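Local atomic coordinates of hexokinase (Schistosoma mansoni, PDB entry 1BDG), a protein that catalyses the ATP-dependent phosphorylation of glucose and other hexoses to hexose 6-phosphates, the entry step of glycolysis. Residues E35-G40 and T248-F253; I29-G34 and I385-N390. All blocks are in the same frame, centred on the assembly; numbering follows the deposited sequence.

Contact 1 (E35-G40 and T248-F253); sequences ESMRLG and TEWGAF. With GLC (alpha-D-glucopyranose), chain B.
Two consecutive residues of helix 23-41, Ser36 and Met37, face the loop that follows strand 243-247, where a short 3-10 turn (residues 250-252) closes with the Phe253 N to Trp250 O hydrogen bond; the nearest alpha carbons, those of Met37 and Thr248, stay 7.4 Å apart. Met37 spans most of this gap. Its chain is extended beyond CG (chi2 -179°, chi3 171°), which carries the terminal methyl away from the helix to Thr248 and Trp250. Met37 CE lies 4.1 Å from Thr248 CG2 and meets the indole at its edge, near the ring plane, 4.2 Å from Trp250 CE3. The polar ends of both partners turn to other residues: Thr248 OG1 bonds Val224 O and Asn223 OD1, and Trp250 NE1 bonds Thr222 OG1. Ser36 makes the second touch, its OG at the edge of the Phe253 ring, 3.3 Å from CE1, while the same hydroxyl bonds Arg32 O within the helix. Between Thr248 and Trp250 in the chain, Glu249 reaches the sugar, accepting hydrogen bonds from glucose O3 at OE1 (2.8 Å) and from O2 at OE2 (2.7 Å). With no hydrogen bond between the two segments, the helix meets this substrate-binding loop through a methionine methyl and a serine hydroxyl set against its side chains, and the polar work of holding glucose is left to Glu249 and its pocket partners.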
loop_
_atom_site.group_PDB
_atom_site.type_symbol
_atom_site.label_atom_id
_atom_site.label_comp_id
_atom_site.label_asym_id
_atom_site.label_seq_id
_atom_site.Cartn_x
_atom_site.Cartn_y
_atom_site.Cartn_z
ATOM N N GLU A 35 -4.693 7.494 -18.559
ATOM C CA GLU A 35 -4.019 7.348 -19.842
ATOM C C GLU A 35 -3.020 6.175 -19.758
ATOM O O GLU A 35 -2.924 5.386 -20.703
ATOM C CB GLU A 35 -3.309 8.665 -20.249
ATOM C CG GLU A 35 -4.242 9.866 -20.578
ATOM C CD GLU A 35 -3.544 11.260 -20.498
ATOM O OE1 GLU A 35 -2.357 11.397 -20.885
ATOM O OE2 GLU A 35 -4.182 12.235 -20.034
ATOM N N SER A 36 -2.315 6.034 -18.625
ATOM C CA SER A 36 -1.320 4.952 -18.438
ATOM C C SER A 36 -1.897 3.568 -18.261
ATOM O O SER A 36 -1.349 2.608 -18.790
ATOM C CB SER A 36 -0.406 5.228 -17.253
ATOM O OG SER A 36 0.195 6.499 -17.368
ATOM N N MET A 37 -2.969 3.444 -17.487
ATOM C CA MET A 37 -3.591 2.147 -17.263
ATOM C C MET A 37 -4.065 1.510 -18.572
ATOM O O MET A 37 -3.801 0.320 -18.809
ATOM C CB MET A 37 -4.752 2.263 -16.285
ATOM C CG MET A 37 -4.363 2.622 -14.880
ATOM S SD MET A 37 -5.792 2.688 -13.814
ATOM C CE MET A 37 -5.056 2.866 -12.225
ATOM N N ARG A 38 -4.743 2.276 -19.434
ATOM C CA ARG A 38 -5.187 1.688 -20.694
ATOM C C ARG A 38 -4.005 1.311 -21.590
ATOM O O ARG A 38 -4.098 0.375 -22.377
ATOM C CB ARG A 38 -6.231 2.539 -21.428
ATOM C CG ARG A 38 -5.792 3.885 -21.934
ATOM C CD ARG A 38 -6.342 4.119 -23.342
ATOM N NE ARG A 38 -5.309 3.868 -24.347
ATOM C CZ ARG A 38 -4.735 4.822 -25.086
ATOM N NH1 ARG A 38 -5.100 6.098 -24.934
ATOM N NH2 ARG A 38 -3.828 4.499 -26.011
ATOM N N LEU A 39 -2.883 2.012 -21.444
ATOM C CA LEU A 39 -1.672 1.689 -22.201
ATOM C C LEU A 39 -1.069 0.385 -21.662
ATOM O O LEU A 39 -0.532 -0.409 -22.434
ATOM C CB LEU A 39 -0.614 2.788 -22.067
ATOM C CG LEU A 39 -0.689 4.085 -22.867
ATOM C CD1 LEU A 39 0.537 4.927 -22.527
ATOM C CD2 LEU A 39 -0.747 3.818 -24.365
ATOM N N GLY A 40 -1.151 0.183 -20.343
ATOM C CA GLY A 40 -0.599 -1.014 -19.721
ATOM C C GLY A 40 -1.350 -2.301 -20.031
ATOM O O GLY A 40 -0.802 -3.401 -19.897
ATOM N N THR A 248 -3.214 -3.254 -10.637
ATOM C CA THR A 248 -2.704 -2.050 -11.272
ATOM C C THR A 248 -1.247 -1.816 -10.977
ATOM O O THR A 248 -0.461 -1.604 -11.890
ATOM C CB THR A 248 -3.517 -0.824 -10.843
ATOM O OG1 THR A 248 -3.291 -0.568 -9.453
ATOM C CG2 THR A 248 -4.997 -1.083 -11.070
ATOM N N GLU A 249 -0.899 -1.859 -9.697
ATOM C CA GLU A 249 0.471 -1.646 -9.252
ATOM C C GLU A 249 0.834 -0.204 -9.655
ATOM O O GLU A 249 1.854 0.059 -10.302
ATOM C CB GLU A 249 1.381 -2.698 -9.887
ATOM C CG GLU A 249 2.680 -2.977 -9.138
ATOM C CD GLU A 249 2.493 -3.466 -7.703
ATOM O OE1 GLU A 249 1.974 -4.581 -7.492
ATOM O OE2 GLU A 249 2.911 -2.738 -6.784
ATOM N N TRP A 250 -0.039 0.716 -9.227
ATOM C CA TRP A 250 0.058 2.146 -9.500
ATOM C C TRP A 250 1.120 2.897 -8.715
ATOM O O TRP A 250 1.337 4.095 -8.931
ATOM C CB TRP A 250 -1.312 2.824 -9.310
ATOM C CG TRP A 250 -1.804 3.022 -7.869
ATOM C CD1 TRP A 250 -1.072 2.911 -6.719
ATOM C CD2 TRP A 250 -3.121 3.418 -7.462
ATOM N NE1 TRP A 250 -1.846 3.215 -5.632
ATOM C CE2 TRP A 250 -3.107 3.530 -6.054
ATOM C CE3 TRP A 250 -4.306 3.696 -8.151
ATOM C CZ2 TRP A 250 -4.240 3.914 -5.316
ATOM C CZ3 TRP A 250 -5.432 4.080 -7.418
ATOM C CH2 TRP A 250 -5.389 4.185 -6.016
ATOM N N GLY A 251 1.736 2.228 -7.749
ATOM C CA GLY A 251 2.783 2.884 -6.993
ATOM C C GLY A 251 3.849 3.323 -7.981
ATOM O O GLY A 251 4.538 4.324 -7.779
ATOM N N ALA A 252 3.966 2.584 -9.075
ATOM C CA ALA A 252 4.946 2.899 -10.098
ATOM C C ALA A 252 4.604 4.096 -10.978
ATOM O O ALA A 252 5.406 4.455 -11.827
ATOM C CB ALA A 252 5.222 1.682 -10.953
ATOM N N PHE A 253 3.446 4.723 -10.798
ATOM C CA PHE A 253 3.104 5.876 -11.635
ATOM C C PHE A 253 4.176 6.939 -11.445
ATOM O O PHE A 253 4.775 7.040 -10.391
ATOM C CB PHE A 253 1.710 6.440 -11.307
ATOM C CG PHE A 253 1.209 7.476 -12.301
ATOM C CD1 PHE A 253 1.273 7.243 -13.678
ATOM C CD2 PHE A 253 0.633 8.670 -11.856
ATOM C CE1 PHE A 253 0.770 8.173 -14.603
ATOM C CE2 PHE A 253 0.121 9.624 -12.782
ATOM C CZ PHE A 253 0.190 9.364 -14.160
HETATM C C1 GLC B . 3.582 -1.805 -2.711
HETATM C C2 GLC B . 3.662 -3.104 -3.513
HETATM C C3 GLC B . 2.285 -3.486 -4.004
HETATM C C4 GLC B . 1.330 -3.579 -2.826
HETATM C C5 GLC B . 1.318 -2.259 -2.087
HETATM C C6 GLC B . 0.432 -2.299 -0.856
HETATM O O1 GLC B . 3.049 -0.821 -3.533
HETATM O O2 GLC B . 4.526 -2.946 -4.637
HETATM O O3 GLC B . 2.331 -4.736 -4.675
HETATM O O4 GLC B . 0.037 -3.896 -3.281
HETATM O O5 GLC B . 2.642 -1.958 -1.641
HETATM O O6 GLC B . 1.125 -2.815 0.261
#

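Contact 2 (I29-G34 and I385-N390); sequences ICDRMG and ILRRIN. Unlike the reference sequence in segment 29-34: Met33 (reference Thr). With SO4 (sulfate ion), chain E.
Arg387 brings its guanidinium up against the Cys30 sulfur at an oblique angle, in an overlap too tight in the model to be trusted. The arginine chain, extended from CG to NE, spans from helix 357-389 to the flank of helix 23-41. Asp31 brings its carboxylate towards the same group; Asp31 OD1 is 4.3 Å from Arg387 NH1, beyond a salt bridge, and the doubtful place of NH1 leaves that distance approximate. Arg387 NH2 also gives a weak hydrogen bond to Leu420 O. The next arginine works through solvent. A water donates to Gly34 O at 2.5 Å and accepts from Arg388 NE at 2.9 Å, bridging the two helices through a backbone carbonyl. Bent at chi3 (-87°), Arg388 turns its guanidinium edge to a sulfate ion, probably from the crystallisation liquor. Arg388 NH1 lies 2.6 Å from sulfate O2 in a weak hydrogen bond, but NH2 sits too near the sulfur, which makes the placement doubtful. The same NH1 forms a salt bridge with Glu228, and Lys232 NZ is also hydrogen-bonded to the sulfate. This end of helix 357-389 thus meets helix 23-41 mainly through long cationic side chains, a water and nearby charge. Asp31 would probably attract Arg387 across the gap, whereas Arg388 has its salt-bridge partner, Glu228, on strand 222-229.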
loop_
_atom_site.group_PDB
_atom_site.type_symbol
_atom_site.label_atom_id
_atom_site.label_comp_id
_atom_site.label_asym_id
_atom_site.label_seq_id
_atom_site.Cartn_x
_atom_site.Cartn_y
_atom_site.Cartn_z
ATOM N N ILE A 29 -3.612 14.629 -12.802
ATOM C CA ILE A 29 -2.897 13.418 -12.368
ATOM C C ILE A 29 -3.797 12.244 -12.773
ATOM O O ILE A 29 -3.397 11.377 -13.549
ATOM C CB ILE A 29 -2.641 13.392 -10.835
ATOM C CG1 ILE A 29 -1.510 14.347 -10.469
ATOM C CG2 ILE A 29 -2.329 11.987 -10.356
ATOM C CD1 ILE A 29 -1.969 15.740 -10.116
ATOM N N CYS A 30 -5.051 12.305 -12.334
ATOM C CA CYS A 30 -6.048 11.296 -12.662
ATOM C C CYS A 30 -6.127 11.053 -14.165
ATOM O O CYS A 30 -6.081 9.909 -14.608
ATOM C CB CYS A 30 -7.409 11.735 -12.135
ATOM S SG CYS A 30 -8.794 10.873 -12.831
ATOM N N ASP A 31 -6.179 12.130 -14.939
ATOM C CA ASP A 31 -6.257 12.067 -16.400
ATOM C C ASP A 31 -5.074 11.341 -17.012
ATOM O O ASP A 31 -5.246 10.514 -17.897
ATOM C CB ASP A 31 -6.305 13.474 -16.974
ATOM C CG ASP A 31 -7.336 13.621 -18.043
ATOM O OD1 ASP A 31 -8.511 13.326 -17.746
ATOM O OD2 ASP A 31 -6.980 14.037 -19.165
ATOM N N ARG A 32 -3.871 11.705 -16.576
ATOM C CA ARG A 32 -2.628 11.078 -17.030
ATOM C C ARG A 32 -2.598 9.615 -16.555
ATOM O O ARG A 32 -2.233 8.714 -17.309
ATOM C CB ARG A 32 -1.409 11.838 -16.459
ATOM C CG ARG A 32 -1.051 13.106 -17.206
ATOM C CD ARG A 32 -0.110 14.001 -16.429
ATOM N NE ARG A 32 0.171 15.235 -17.162
ATOM C CZ ARG A 32 1.303 15.483 -17.831
ATOM N NH1 ARG A 32 2.290 14.589 -17.848
ATOM N NH2 ARG A 32 1.414 16.591 -18.570
ATOM N N MET A 33 -3.010 9.390 -15.309
ATOM C CA MET A 33 -3.038 8.054 -14.737
ATOM C C MET A 33 -3.886 7.139 -15.626
ATOM O O MET A 33 -3.389 6.130 -16.131
ATOM C CB MET A 33 -3.588 8.100 -13.309
ATOM C CG MET A 33 -3.635 6.746 -12.609
ATOM S SD MET A 33 -4.195 6.834 -10.872
ATOM C CE MET A 33 -2.710 7.534 -10.141
ATOM N N GLY A 34 -5.146 7.514 -15.841
ATOM C CA GLY A 34 -6.026 6.732 -16.688
ATOM C C GLY A 34 -5.390 6.494 -18.037
ATOM O O GLY A 34 -5.504 5.412 -18.601
ATOM N N ILE A 385 -10.174 5.005 -11.148
ATOM C CA ILE A 385 -10.634 3.618 -11.203
ATOM C C ILE A 385 -12.121 3.616 -11.530
ATOM O O ILE A 385 -12.575 2.903 -12.422
ATOM C CB ILE A 385 -10.380 2.902 -9.859
ATOM C CG1 ILE A 385 -8.895 2.563 -9.709
ATOM C CG2 ILE A 385 -11.220 1.668 -9.745
ATOM C CD1 ILE A 385 -8.343 1.699 -10.815
ATOM N N LEU A 386 -12.871 4.448 -10.823
ATOM C CA LEU A 386 -14.311 4.577 -11.035
ATOM C C LEU A 386 -14.606 5.003 -12.476
ATOM O O LEU A 386 -15.673 4.702 -13.012
ATOM C CB LEU A 386 -14.909 5.603 -10.060
ATOM C CG LEU A 386 -14.783 5.293 -8.575
ATOM C CD1 LEU A 386 -15.664 6.238 -7.809
ATOM C CD2 LEU A 386 -15.187 3.870 -8.296
ATOM N N ARG A 387 -13.678 5.743 -13.075
ATOM C CA ARG A 387 -13.831 6.190 -14.452
ATOM C C ARG A 387 -13.529 5.070 -15.436
ATOM O O ARG A 387 -13.888 5.148 -16.602
ATOM C CB ARG A 387 -12.926 7.381 -14.737
ATOM C CG ARG A 387 -13.382 8.640 -14.055
ATOM C CD ARG A 387 -12.924 9.878 -14.793
ATOM N NE ARG A 387 -13.019 11.059 -13.939
ATOM C CZ ARG A 387 -12.051 11.963 -13.800
ATOM N NH1 ARG A 387 -10.903 11.841 -14.464
ATOM N NH2 ARG A 387 -12.242 13.003 -13.002
ATOM N N ARG A 388 -12.861 4.034 -14.946
ATOM C CA ARG A 388 -12.506 2.878 -15.747
ATOM C C ARG A 388 -13.567 1.814 -15.531
ATOM O O ARG A 388 -14.279 1.454 -16.463
ATOM C CB ARG A 388 -11.119 2.378 -15.344
ATOM C CG ARG A 388 -10.708 1.079 -15.966
ATOM C CD ARG A 388 -9.197 1.028 -16.136
ATOM N NE ARG A 388 -8.756 1.629 -17.401
ATOM C CZ ARG A 388 -9.003 1.137 -18.620
ATOM N NH1 ARG A 388 -9.693 0.024 -18.790
ATOM N NH2 ARG A 388 -8.537 1.761 -19.679
ATOM N N ILE A 389 -13.697 1.322 -14.305
ATOM C CA ILE A 389 -14.719 0.326 -13.993
ATOM C C ILE A 389 -16.054 0.743 -14.643
ATOM O O ILE A 389 -16.712 -0.061 -15.302
ATOM C CB ILE A 389 -14.864 0.154 -12.456
ATOM C CG1 ILE A 389 -13.732 -0.722 -11.926
ATOM C CG2 ILE A 389 -16.198 -0.424 -12.086
ATOM C CD1 ILE A 389 -14.080 -1.485 -10.688
ATOM N N ASN A 390 -16.413 2.016 -14.490
ATOM C CA ASN A 390 -17.622 2.582 -15.079
ATOM C C ASN A 390 -18.975 2.099 -14.497
ATOM O O ASN A 390 -20.030 2.657 -14.837
ATOM C CB ASN A 390 -17.588 2.431 -16.620
HETATM S S SO4 E . -9.829 1.493 -22.204
HETATM O O1 SO4 E . -9.495 2.858 -21.887
HETATM O O2 SO4 E . -10.526 0.907 -21.097
HETATM O O3 SO4 E . -10.672 1.476 -23.373
HETATM O O4 SO4 E . -8.628 0.739 -22.455
HETATM O O HOH W 1 -7.587 4.259 -17.830
#

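In the fold
Helix 23-41 serves both contacts with two consecutive six-residue segments: residues 29-34 face the end of helix 357-389 in contact 2, and residues 35-40 face the loop after strand 243-247 in contact 1. Their centres lie 10 Å apart. Contact 1 is buried beside the glucose pocket and mostly apolar; contact 2 is partly exposed, lies away from the substrate and nucleotide sites and relies on arginines and water. The two touch directly, Met37 CE meeting Ile385 CD1 at 3.8 Å and Phe253 CZ approaching Met33 N at 3.4 Å. Along the chain contact 1 is nested within the loop closed by contact 2. Helix 23-41 joins two sequence-distant parts of the predicted large subdomain.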